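Local coordinates for terminal oxygenase component of carbazole 1,9a-dioxygenase (Sphingomonas, PDB 3GKQ), which probably forms the oxygenase part of a Rieske non-heme iron system that dioxygenates carbazole at its 1 and 9a positions, at residues Val56-Val61 with Val136-Gly141; Val152-Leu157 with Gly223-Val228; Pro34-Ala39 with Ser45-Gln50. All coordinates share one frame; numbering follows the deposited sequence.

Contact 1 of 3, residues Val56-Val61 with Val136-Gly141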
loop_
_atom_site.group_PDB
_atom_site.type_symbol
_atom_site.label_atom_id
_atom_site.label_comp_id
_atom_site.label_asym_id
_atom_site.label_seq_id
_atom_site.Cartn_x
_atom_site.Cartn_y
_atom_site.Cartn_z
ATOM N N VAL A 56 16.317 -15.887 -6.590
ATOM C CA VAL A 56 17.086 -17.068 -6.962
ATOM C C VAL A 56 16.278 -18.357 -6.817
ATOM O O VAL A 56 15.388 -18.446 -5.973
ATOM C CB VAL A 56 18.358 -17.160 -6.079
ATOM C CG1 VAL A 56 19.225 -18.335 -6.505
ATOM C CG2 VAL A 56 19.142 -15.844 -6.169
ATOM N N LEU A 57 16.581 -19.346 -7.653
ATOM C CA LEU A 57 15.890 -20.631 -7.593
ATOM C C LEU A 57 16.918 -21.707 -7.257
ATOM O O LEU A 57 17.923 -21.861 -7.957
ATOM C CB LEU A 57 15.230 -20.968 -8.935
ATOM C CG LEU A 57 13.805 -21.543 -8.913
ATOM C CD1 LEU A 57 13.581 -22.324 -10.201
ATOM C CD2 LEU A 57 13.571 -22.442 -7.704
ATOM N N LEU A 58 16.663 -22.447 -6.186
ATOM C CA LEU A 58 17.574 -23.501 -5.752
ATOM C C LEU A 58 17.026 -24.891 -6.071
ATOM O O LEU A 58 15.820 -25.089 -6.165
ATOM C CB LEU A 58 17.796 -23.414 -4.240
ATOM C CG LEU A 58 18.176 -22.074 -3.607
ATOM C CD1 LEU A 58 18.180 -22.230 -2.089
ATOM C CD2 LEU A 58 19.530 -21.623 -4.113
ATOM N N ASN A 59 17.929 -25.850 -6.234
ATOM C CA ASN A 59 17.536 -27.228 -6.486
ATOM C C ASN A 59 18.710 -28.135 -6.172
ATOM O O ASN A 59 19.871 -27.732 -6.285
ATOM C CB ASN A 59 17.089 -27.436 -7.936
ATOM C CG ASN A 59 16.449 -28.804 -8.154
ATOM O OD1 ASN A 59 15.832 -29.367 -7.242
ATOM N ND2 ASN A 59 16.579 -29.336 -9.364
ATOM N N ARG A 60 18.398 -29.354 -5.754
ATOM C CA ARG A 60 19.419 -30.333 -5.429
ATOM C C ARG A 60 19.345 -31.451 -6.463
ATOM O O ARG A 60 18.323 -32.129 -6.592
ATOM C CB ARG A 60 19.181 -30.871 -4.018
ATOM C CG ARG A 60 20.092 -32.004 -3.604
ATOM C CD ARG A 60 20.043 -32.184 -2.098
ATOM N NE ARG A 60 21.314 -31.786 -1.513
ATOM C CZ ARG A 60 21.454 -30.933 -0.506
ATOM N NH1 ARG A 60 20.397 -30.361 0.058
ATOM N NH2 ARG A 60 22.665 -30.654 -0.066
ATOM N N VAL A 61 20.427 -31.612 -7.218
ATOM C CA VAL A 61 20.505 -32.631 -8.259
ATOM C C VAL A 61 21.672 -33.557 -7.946
ATOM O O VAL A 61 22.827 -33.124 -7.897
ATOM C CB VAL A 61 20.721 -31.989 -9.642
ATOM C CG1 VAL A 61 20.715 -33.063 -10.723
ATOM C CG2 VAL A 61 19.634 -30.958 -9.907
ATOM N N VAL A 136 22.865 -23.650 3.429
ATOM C CA VAL A 136 23.227 -23.455 2.033
ATOM C C VAL A 136 23.598 -21.984 1.864
ATOM O O VAL A 136 22.754 -21.102 2.034
ATOM C CB VAL A 136 22.054 -23.807 1.084
ATOM C CG1 VAL A 136 20.773 -23.163 1.577
ATOM C CG2 VAL A 136 22.357 -23.317 -0.329
ATOM N N PHE A 137 24.865 -21.725 1.554
ATOM C CA PHE A 137 25.352 -20.363 1.349
ATOM C C PHE A 137 25.443 -20.040 -0.139
ATOM O O PHE A 137 25.834 -20.889 -0.946
ATOM C CB PHE A 137 26.750 -20.177 1.943
ATOM C CG PHE A 137 26.804 -20.259 3.438
ATOM C CD1 PHE A 137 26.780 -21.493 4.085
ATOM C CD2 PHE A 137 26.916 -19.101 4.201
ATOM C CE1 PHE A 137 26.873 -21.572 5.473
ATOM C CE2 PHE A 137 27.006 -19.166 5.590
ATOM C CZ PHE A 137 26.986 -20.406 6.228
ATOM N N LEU A 138 25.088 -18.810 -0.495
ATOM C CA LEU A 138 25.175 -18.364 -1.878
ATOM C C LEU A 138 26.127 -17.177 -1.931
ATOM O O LEU A 138 26.162 -16.365 -1.004
ATOM C CB LEU A 138 23.814 -17.911 -2.400
ATOM C CG LEU A 138 22.640 -18.887 -2.414
ATOM C CD1 LEU A 138 21.452 -18.209 -3.090
ATOM C CD2 LEU A 138 23.024 -20.165 -3.147
ATOM N N PHE A 139 26.909 -17.080 -2.999
ATOM C CA PHE A 139 27.802 -15.941 -3.152
ATOM C C PHE A 139 27.092 -14.965 -4.087
ATOM O O PHE A 139 26.725 -15.325 -5.206
ATOM C CB PHE A 139 29.140 -16.353 -3.768
ATOM C CG PHE A 139 30.145 -15.233 -3.826
ATOM C CD1 PHE A 139 30.823 -14.829 -2.682
ATOM C CD2 PHE A 139 30.387 -14.558 -5.023
ATOM C CE1 PHE A 139 31.728 -13.770 -2.718
ATOM C CE2 PHE A 139 31.293 -13.496 -5.072
ATOM C CZ PHE A 139 31.965 -13.101 -3.915
ATOM N N VAL A 140 26.880 -13.740 -3.621
ATOM C CA VAL A 140 26.216 -12.727 -4.426
ATOM C C VAL A 140 27.253 -11.687 -4.811
ATOM O O VAL A 140 27.705 -10.910 -3.970
ATOM C CB VAL A 140 25.085 -12.033 -3.645
ATOM C CG1 VAL A 140 24.402 -10.990 -4.531
ATOM C CG2 VAL A 140 24.076 -13.069 -3.162
ATOM N N GLY A 141 27.638 -11.682 -6.082
ATOM C CA GLY A 141 28.636 -10.734 -6.539
ATOM C C GLY A 141 29.082 -11.026 -7.957
ATOM O O GLY A 141 28.560 -11.937 -8.602
#

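Contact 2 of 3, residues Val152-Leu157 with Gly223-Val228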
loop_
_atom_site.group_PDB
_atom_site.type_symbol
_atom_site.label_atom_id
_atom_site.label_comp_id
_atom_site.label_asym_id
_atom_site.label_seq_id
_atom_site.Cartn_x
_atom_site.Cartn_y
_atom_site.Cartn_z
ATOM N N VAL A 152 32.206 -15.822 7.758
ATOM C CA VAL A 152 31.481 -16.387 8.894
ATOM C C VAL A 152 32.333 -16.164 10.146
ATOM O O VAL A 152 33.546 -15.990 10.050
ATOM C CB VAL A 152 31.194 -17.899 8.708
ATOM C CG1 VAL A 152 30.417 -18.120 7.416
ATOM C CG2 VAL A 152 32.494 -18.694 8.699
ATOM N N PRO A 153 31.710 -16.157 11.334
ATOM C CA PRO A 153 32.480 -15.940 12.564
ATOM C C PRO A 153 33.574 -16.985 12.796
ATOM O O PRO A 153 33.486 -18.112 12.309
ATOM C CB PRO A 153 31.414 -15.990 13.658
ATOM C CG PRO A 153 30.154 -15.579 12.943
ATOM C CD PRO A 153 30.279 -16.322 11.638
ATOM N N PRO A 154 34.627 -16.612 13.535
ATOM C CA PRO A 154 35.721 -17.541 13.824
ATOM C C PRO A 154 35.179 -18.789 14.516
ATOM O O PRO A 154 34.361 -18.690 15.435
ATOM C CB PRO A 154 36.625 -16.730 14.748
ATOM C CG PRO A 154 36.444 -15.330 14.240
ATOM C CD PRO A 154 34.941 -15.261 14.036
ATOM N N GLY A 155 35.613 -19.957 14.050
ATOM C CA GLY A 155 35.189 -21.207 14.656
ATOM C C GLY A 155 33.870 -21.799 14.193
ATOM O O GLY A 155 33.527 -22.921 14.576
ATOM N N PHE A 156 33.118 -21.069 13.376
ATOM C CA PHE A 156 31.841 -21.595 12.912
ATOM C C PHE A 156 32.015 -22.855 12.069
ATOM O O PHE A 156 31.173 -23.753 12.101
ATOM C CB PHE A 156 31.081 -20.554 12.090
ATOM C CG PHE A 156 29.731 -21.025 11.636
ATOM C CD1 PHE A 156 28.698 -21.192 12.554
ATOM C CD2 PHE A 156 29.502 -21.342 10.301
ATOM C CE1 PHE A 156 27.459 -21.670 12.151
ATOM C CE2 PHE A 156 28.265 -21.822 9.889
ATOM C CZ PHE A 156 27.242 -21.987 10.813
ATOM N N LEU A 157 33.105 -22.922 11.316
ATOM C CA LEU A 157 33.356 -24.071 10.457
ATOM C C LEU A 157 34.239 -25.150 11.083
ATOM O O LEU A 157 34.706 -26.046 10.382
ATOM C CB LEU A 157 33.972 -23.609 9.132
ATOM C CG LEU A 157 33.152 -22.603 8.313
ATOM C CD1 LEU A 157 33.949 -22.165 7.098
ATOM C CD2 LEU A 157 31.831 -23.228 7.889
ATOM N N GLY A 223 42.751 -12.568 4.550
ATOM C CA GLY A 223 42.769 -14.019 4.634
ATOM C C GLY A 223 41.834 -14.625 5.667
ATOM O O GLY A 223 41.549 -15.823 5.614
ATOM N N ALA A 224 41.361 -13.808 6.607
ATOM C CA ALA A 224 40.456 -14.275 7.658
ATOM C C ALA A 224 39.277 -13.310 7.798
ATOM O O ALA A 224 39.312 -12.203 7.263
ATOM C CB ALA A 224 41.208 -14.378 8.985
ATOM N N PRO A 225 38.219 -13.711 8.524
ATOM C CA PRO A 225 37.060 -12.823 8.691
ATOM C C PRO A 225 37.417 -11.513 9.391
ATOM O O PRO A 225 38.320 -11.472 10.224
ATOM C CB PRO A 225 36.082 -13.676 9.500
ATOM C CG PRO A 225 36.993 -14.566 10.298
ATOM C CD PRO A 225 38.024 -14.967 9.269
ATOM N N LYS A 226 36.711 -10.442 9.034
ATOM C CA LYS A 226 36.954 -9.137 9.632
ATOM C C LYS A 226 35.757 -8.753 10.494
ATOM O O LYS A 226 34.604 -8.874 10.068
ATOM C CB LYS A 226 37.174 -8.079 8.544
ATOM C CG LYS A 226 38.329 -8.371 7.580
ATOM C CD LYS A 226 38.608 -7.158 6.699
ATOM C CE LYS A 226 39.206 -7.535 5.345
ATOM N NZ LYS A 226 40.505 -8.234 5.450
ATOM N N GLY A 227 36.030 -8.292 11.708
ATOM C CA GLY A 227 34.942 -7.932 12.595
ATOM C C GLY A 227 35.381 -7.159 13.816
ATOM O O GLY A 227 36.528 -6.712 13.907
ATOM N N VAL A 228 34.458 -7.013 14.762
ATOM C CA VAL A 228 34.718 -6.273 15.989
ATOM C C VAL A 228 34.351 -7.095 17.216
ATOM O O VAL A 228 33.323 -7.771 17.236
ATOM C CB VAL A 228 33.890 -4.965 16.026
ATOM C CG1 VAL A 228 34.223 -4.167 17.282
ATOM C CG2 VAL A 228 34.155 -4.143 14.769
#

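Contact 3 of 3, residues Pro34-Ala39 with Ser45-Gln50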
loop_
_atom_site.group_PDB
_atom_site.type_symbol
_atom_site.label_atom_id
_atom_site.label_comp_id
_atom_site.label_asym_id
_atom_site.label_seq_id
_atom_site.Cartn_x
_atom_site.Cartn_y
_atom_site.Cartn_z
ATOM N N PRO A 34 23.989 -17.130 3.935
ATOM C CA PRO A 34 23.231 -18.376 4.077
ATOM C C PRO A 34 21.783 -18.020 3.734
ATOM O O PRO A 34 21.307 -16.952 4.117
ATOM C CB PRO A 34 23.418 -18.724 5.550
ATOM C CG PRO A 34 23.466 -17.370 6.205
ATOM C CD PRO A 34 24.345 -16.570 5.253
ATOM N N VAL A 35 21.078 -18.890 3.018
ATOM C CA VAL A 35 19.705 -18.576 2.641
ATOM C C VAL A 35 18.658 -19.590 3.076
ATOM O O VAL A 35 17.476 -19.256 3.185
ATOM C CB VAL A 35 19.572 -18.397 1.114
ATOM C CG1 VAL A 35 20.442 -17.243 0.653
ATOM C CG2 VAL A 35 19.974 -19.684 0.400
ATOM N N ARG A 36 19.085 -20.821 3.333
ATOM C CA ARG A 36 18.139 -21.857 3.721
ATOM C C ARG A 36 18.861 -23.001 4.441
ATOM O O ARG A 36 20.083 -23.144 4.337
ATOM C CB ARG A 36 17.448 -22.384 2.452
ATOM C CG ARG A 36 15.983 -22.757 2.600
ATOM C CD ARG A 36 15.043 -21.726 1.982
ATOM N NE ARG A 36 14.988 -20.498 2.761
ATOM C CZ ARG A 36 14.188 -19.471 2.494
ATOM N NH1 ARG A 36 13.356 -19.514 1.459
ATOM N NH2 ARG A 36 14.220 -18.394 3.265
ATOM N N LEU A 37 18.105 -23.800 5.188
ATOM C CA LEU A 37 18.678 -24.947 5.882
ATOM C C LEU A 37 18.782 -26.062 4.844
ATOM O O LEU A 37 17.916 -26.180 3.978
ATOM C CB LEU A 37 17.763 -25.388 7.031
ATOM C CG LEU A 37 17.439 -24.326 8.086
ATOM C CD1 LEU A 37 16.439 -24.875 9.089
ATOM C CD2 LEU A 37 18.717 -23.896 8.783
ATOM N N SER A 38 19.836 -26.870 4.923
ATOM C CA SER A 38 20.030 -27.962 3.970
ATOM C C SER A 38 18.779 -28.811 3.767
ATOM O O SER A 38 18.438 -29.168 2.638
ATOM C CB SER A 38 21.179 -28.871 4.422
ATOM O OG SER A 38 22.430 -28.221 4.303
ATOM N N ALA A 39 18.097 -29.127 4.862
ATOM C CA ALA A 39 16.892 -29.947 4.813
ATOM C C ALA A 39 15.767 -29.336 3.981
ATOM O O ALA A 39 14.893 -30.055 3.496
ATOM C CB ALA A 39 16.393 -30.223 6.234
ATOM N N SER A 45 13.674 -30.948 -5.842
ATOM C CA SER A 45 12.550 -30.190 -5.292
ATOM C C SER A 45 12.923 -28.701 -5.232
ATOM O O SER A 45 13.255 -28.179 -4.167
ATOM C CB SER A 45 12.200 -30.710 -3.894
ATOM O OG SER A 45 10.961 -30.183 -3.446
ATOM N N PRO A 46 12.878 -28.005 -6.386
ATOM C CA PRO A 46 13.208 -26.578 -6.512
ATOM C C PRO A 46 12.562 -25.668 -5.467
ATOM O O PRO A 46 11.366 -25.768 -5.195
ATOM C CB PRO A 46 12.758 -26.246 -7.934
ATOM C CG PRO A 46 13.035 -27.532 -8.663
ATOM C CD PRO A 46 12.487 -28.561 -7.696
ATOM N N VAL A 47 13.370 -24.779 -4.895
ATOM C CA VAL A 47 12.909 -23.847 -3.870
ATOM C C VAL A 47 13.338 -22.408 -4.180
ATOM O O VAL A 47 14.525 -22.124 -4.317
ATOM C CB VAL A 47 13.488 -24.221 -2.483
ATOM C CG1 VAL A 47 13.051 -23.206 -1.445
ATOM C CG2 VAL A 47 13.033 -25.612 -2.084
ATOM N N PRO A 48 12.376 -21.483 -4.299
ATOM C CA PRO A 48 12.754 -20.095 -4.588
ATOM C C PRO A 48 13.133 -19.330 -3.318
ATOM O O PRO A 48 12.586 -19.579 -2.247
ATOM C CB PRO A 48 11.497 -19.531 -5.238
ATOM C CG PRO A 48 10.407 -20.251 -4.501
ATOM C CD PRO A 48 10.923 -21.676 -4.460
ATOM N N VAL A 49 14.088 -18.417 -3.443
ATOM C CA VAL A 49 14.511 -17.587 -2.321
ATOM C C VAL A 49 14.850 -16.206 -2.869
ATOM O O VAL A 49 15.001 -16.024 -4.082
ATOM C CB VAL A 49 15.783 -18.136 -1.609
ATOM C CG1 VAL A 49 15.504 -19.499 -0.979
ATOM C CG2 VAL A 49 16.929 -18.226 -2.600
ATOM N N GLN A 50 14.965 -15.233 -1.975
ATOM C CA GLN A 50 15.327 -13.884 -2.381
ATOM C C GLN A 50 16.296 -13.323 -1.355
ATOM O O GLN A 50 16.031 -13.372 -0.156
ATOM C CB GLN A 50 14.095 -12.976 -2.469
ATOM C CG GLN A 50 14.418 -11.555 -2.944
ATOM C CD GLN A 50 13.185 -10.670 -3.056
ATOM O OE1 GLN A 50 12.142 -11.099 -3.550
ATOM N NE2 GLN A 50 13.305 -9.426 -2.613
#

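Contact 1 of 3, residues Val56-Val61 with Val136-Gly141
The strands of V56 and L138 lie one over the other in inclined, roughly opposite senses, V56 CA lying 9.6 Å from L138 CA and L58 CA equally far from V136 CA. This spacing is that of beta-sheets packed face to face: strand 54-61 is the middle strand of one three-stranded antiparallel sheet and strand 135-140 the middle strand of another, a layering that belongs to the Rieske-type beta fold. The contact is wholly apolar and rests on L138, whose CD1 meets both V56 and L58 while CD2 adds to the contact with L58. V56 and L138 reach toward each other tip to tip, V56 CG1 ending 4.1 Å from L138 CD1. That branch of V56 gets there because it stands opposite its own backbone N (chi1 -176°). A67 of the adjacent strand 64-69 touches V56, L58 and L138 together, and V35 lies against L58 and V136, so the methyl cluster extends to further strands in both sheets. Beyond the apolar patch, R60 ties the same two sheets by charge, its NH2 forming a salt bridge to E131 OE1 on strand 129-132, while its NE and NH1 bond to the carbonyl oxygens of G63 and V41. L58 comes in at a slant, its CD2 against the fork of L138, 3.9 Å from L138 CD2 and 4.0 Å from L138 CD1.

Contact 2 of 3, residues Val152-Leu157 with Gly223-Val228
V152 and P225 bring two loop segments together with V152 CA 6.6 Å from P225 CA, the closest approach of the two backbones, while G227 and V228 run on into strand 227-230. Just beyond V152 the chain folds into a type II beta turn from P153 to F156, closed by F156 N donating to P153 O at 3.2 Å. P154 and G155 are its two central residues. G155 takes the positive phi of the third position (85°), where a CB would be jammed against the carbonyl oxygen of P154. V152 turns its CB from P225, and its backbone oxygen makes the contact instead: V152 O lies beside the CB-CG bond of the P225 ring, 3.5 Å from P225 CB and 3.7 Å from P225 CG. The same ring also meets the turn, since the rings of P154 and P225 come together at an angle, their CG atoms 4.1 Å apart. W266 of strand 262-266 touches P153, P154 and P225, so the proline cluster is backed by the large sheet of the Bet v 1-like domain. Further contacts hold the turn: P154 O accepts a hydrogen bond from K272 NZ, and the ring of F156 meets F284 and W286 edge-to-face. The loop thus leaves the Rieske-type sheet at strand 135-140 and is laid against the catalytic-domain sheet before entering strand 161-170. Because P153, P154 and P225 have no backbone N-H, the meeting parts bring no donor for V152 O or for each other; the fit therefore depends on ring shape and van der Waals contact, with no directional bond between the two segments.

Contact 3 of 3, residues Pro34-Ala39 with Ser45-Gln50
R36 lays one face of its guanidinium group over V49, the two side chains arriving from opposite directions. The touching branch is V49 CG1, which lies 3.2 Å from R36 NH1 and 3.7 Å from R36 CZ, a tight fit of a methyl under a flat cation. The aliphatic part of the arginine joins in, with R36 CD 3.7 Å from V49 CG1 and 4.2 Å from V47 CG1. P48 O stands obliquely to the guanidinium, 3.8 Å from R36 NH1. Bends at chi2 (105°) and chi3 (-72°) fold the arginine chain so that its end comes down on the valine. A serine in place of R36 would probably leave V49 CG1 and V47 CG1 without their covering side chain and open a gap between the two segments. In the second shell, backbone hydrogen bonds join V47 to L58 and V49 to V56, setting both valines on strand 47-51, while R36 is bonded through its backbone to V136. The chain turns a corner at R36; beyond it, L37 N bonds to E40 OE1 and S38 OG to E131 OE2. The contact thus joins the corner next to strand 31-35 to strand 47-51, each strand outermost in its sheet within this chain: strand 31-35 lies beside 135-140, strand 47-51 beside 54-61, and P34 reaches W286 and V288 on strand 282-289 of the catalytic-domain sheet.

How the contacts relate
Contacts 1 and 3 hold the same pair of sheets together, their centres 7 Å apart, and share the strand pairing between 47-51 and 54-61; N59 OD1 also packs 3.0 Å from S45 N. E131 is a partner of both contacts. Contact 2 belongs to the catalytic domain, its centre 21 Å from that of contact 1, yet F137 joins them, with F137 CE2 4.0 Å from V152 CG1. Contacts 1 and 2 lie away from the cluster and iron sites. The R36 side chain of contact 3 is about 11 Å from that of H294, which binds an iron(II) in a structure of this protein, though none is modelled on it in this chain.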